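Local coordinates for YlqD protein (Synechococcus sp. WH 8102, PDB 4DCI), which is of unknown function, although its fold joins a long antiparallel helical hairpin, predicted to form a coiled coil, to a small beta sheet, at residues P15-A20 and Q114-S119. Numbering follows the deposited sequence.
Sequences PITVRA and QGQLES
Ile16 and Leu117 form a hydrogen-bonded pair in an antiparallel part of the mixed sheet, where the N-to-C directions of the two segments lie 148° apart; Ile16 N reaches Leu117 O at 2.7 Å and Leu117 N returns the bond to Ile16 O. The two strands lead into and out of the helical hairpin. Farther along, Val18 faces two consecutive residues, as in a beta bulge: its N bonds Gly115 O at 2.9 Å, while its O takes a weak bond from Gln114 N. On the face with Ile16, Val18 CG2 meets Leu117 CD1 at 3.7 Å, their side chains crossing at a slant. Ile16 CD1 lies near Ser119 CB, and the same side chain touches Ile137 on the other neighbouring strand. An alanine at Ile16 would probably leave a gap between Ser119 and Ile137. Ser119 OG itself bonds Thr11 O of the second subunit, where the sheet continues across the interface. On the other face, Gln116 lies alongside Thr17 and Pro15, and a turn about CB-CG (chi2 -94°) swings CD back toward the neighbouring strand. The amide reaches both neighbours: OE1 lies 3.6 Å from Pro15 CB, and NE2 gives Thr17 OG1 a weak hydrogen bond of 3.3 Å.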
loop_
_atom_site.group_PDB
_atom_site.type_symbol
_atom_site.label_atom_id
_atom_site.label_comp_id
_atom_site.label_asym_id
_atom_site.label_seq_id
_atom_site.Cartn_x
_atom_site.Cartn_y
_atom_site.Cartn_z
ATOM N N PRO B 15 -1.199 -1.783 20.055
ATOM C CA PRO B 15 -2.537 -2.296 19.816
ATOM C C PRO B 15 -3.292 -2.556 21.128
ATOM O O PRO B 15 -2.670 -2.822 22.159
ATOM C CB PRO B 15 -2.247 -3.611 19.112
ATOM C CG PRO B 15 -0.983 -4.093 19.758
ATOM C CD PRO B 15 -0.199 -2.867 20.108
ATOM N N ILE B 16 -4.616 -2.468 21.084
ATOM C CA ILE B 16 -5.468 -2.877 22.200
ATOM C C ILE B 16 -6.330 -4.041 21.727
ATOM O O ILE B 16 -6.847 -4.029 20.609
ATOM C CB ILE B 16 -6.367 -1.721 22.708
ATOM C CG1 ILE B 16 -5.531 -0.599 23.321
ATOM C CG2 ILE B 16 -7.368 -2.192 23.750
ATOM C CD1 ILE B 16 -4.483 -1.052 24.319
ATOM N N THR B 17 -6.471 -5.055 22.571
ATOM C CA THR B 17 -7.296 -6.197 22.226
ATOM C C THR B 17 -8.708 -5.986 22.743
ATOM O O THR B 17 -8.907 -5.591 23.888
ATOM C CB THR B 17 -6.697 -7.493 22.788
ATOM O OG1 THR B 17 -5.419 -7.715 22.182
ATOM C CG2 THR B 17 -7.607 -8.685 22.511
ATOM N N VAL B 18 -9.687 -6.230 21.887
ATOM C CA VAL B 18 -11.080 -6.156 22.298
ATOM C C VAL B 18 -11.586 -7.576 22.518
ATOM O O VAL B 18 -11.535 -8.406 21.610
ATOM C CB VAL B 18 -11.951 -5.442 21.241
ATOM C CG1 VAL B 18 -13.282 -5.010 21.839
ATOM C CG2 VAL B 18 -11.221 -4.231 20.691
ATOM N N ARG B 19 -12.041 -7.863 23.731
ATOM C CA ARG B 19 -12.712 -9.129 24.020
ATOM C C ARG B 19 -14.205 -8.866 24.248
ATOM O O ARG B 19 -14.568 -7.847 24.829
ATOM C CB ARG B 19 -12.093 -9.802 25.251
ATOM C CG ARG B 19 -10.653 -10.250 25.061
ATOM C CD ARG B 19 -10.009 -10.659 26.375
ATOM N NE ARG B 19 -8.551 -10.683 26.254
ATOM C CZ ARG B 19 -7.694 -10.561 27.271
ATOM N NH1 ARG B 19 -8.127 -10.393 28.517
ATOM N NH2 ARG B 19 -6.388 -10.590 27.040
ATOM N N ALA B 20 -15.071 -9.768 23.789
ATOM C CA ALA B 20 -16.518 -9.607 23.995
ATOM C C ALA B 20 -17.091 -10.638 24.945
ATOM O O ALA B 20 -16.733 -11.821 24.904
ATOM C CB ALA B 20 -17.271 -9.644 22.675
ATOM N N GLN B 114 -12.038 -10.530 19.870
ATOM C CA GLN B 114 -12.826 -9.825 18.864
ATOM C C GLN B 114 -12.036 -8.636 18.333
ATOM O O GLN B 114 -12.440 -7.482 18.505
ATOM C CB GLN B 114 -14.165 -9.355 19.452
ATOM C CG GLN B 114 -15.252 -9.041 18.427
ATOM C CD GLN B 114 -16.118 -7.831 18.806
ATOM O OE1 GLN B 114 -16.701 -7.771 19.893
ATOM N NE2 GLN B 114 -16.209 -6.863 17.896
ATOM N N GLY B 115 -10.894 -8.911 17.709
ATOM C CA GLY B 115 -10.121 -7.866 17.033
ATOM C C GLY B 115 -9.328 -6.903 17.902
ATOM O O GLY B 115 -9.252 -7.062 19.124
ATOM N N GLN B 116 -8.753 -5.892 17.245
ATOM C CA GLN B 116 -7.771 -4.973 17.828
ATOM C C GLN B 116 -8.114 -3.519 17.543
ATOM O O GLN B 116 -8.746 -3.216 16.540
ATOM C CB GLN B 116 -6.407 -5.230 17.201
ATOM C CG GLN B 116 -6.026 -6.689 17.088
ATOM C CD GLN B 116 -5.212 -7.146 18.270
ATOM O OE1 GLN B 116 -4.189 -6.540 18.590
ATOM N NE2 GLN B 116 -5.651 -8.220 18.923
ATOM N N LEU B 117 -7.664 -2.615 18.407
ATOM C CA LEU B 117 -7.776 -1.182 18.152
ATOM C C LEU B 117 -6.432 -0.509 18.309
ATOM O O LEU B 117 -5.679 -0.841 19.228
ATOM C CB LEU B 117 -8.744 -0.551 19.130
ATOM C CG LEU B 117 -10.190 -0.972 18.954
ATOM C CD1 LEU B 117 -10.966 -0.602 20.202
ATOM C CD2 LEU B 117 -10.781 -0.309 17.721
ATOM N N GLU B 118 -6.128 0.443 17.429
ATOM C CA GLU B 118 -4.896 1.200 17.590
ATOM C C GLU B 118 -5.022 2.067 18.835
ATOM O O GLU B 118 -6.052 2.722 19.050
ATOM C CB GLU B 118 -4.536 2.066 16.378
ATOM C CG GLU B 118 -3.175 2.732 16.587
ATOM C CD GLU B 118 -2.838 3.864 15.629
ATOM O OE1 GLU B 118 -3.025 3.688 14.410
ATOM O OE2 GLU B 118 -2.354 4.927 16.100
ATOM N N SER B 119 -3.968 2.041 19.650
ATOM C CA SER B 119 -3.876 2.831 20.867
ATOM C C SER B 119 -2.481 3.424 20.983
ATOM O O SER B 119 -1.641 3.252 20.090
ATOM C CB SER B 119 -4.152 1.952 22.081
ATOM O OG SER B 119 -3.968 2.673 23.282
#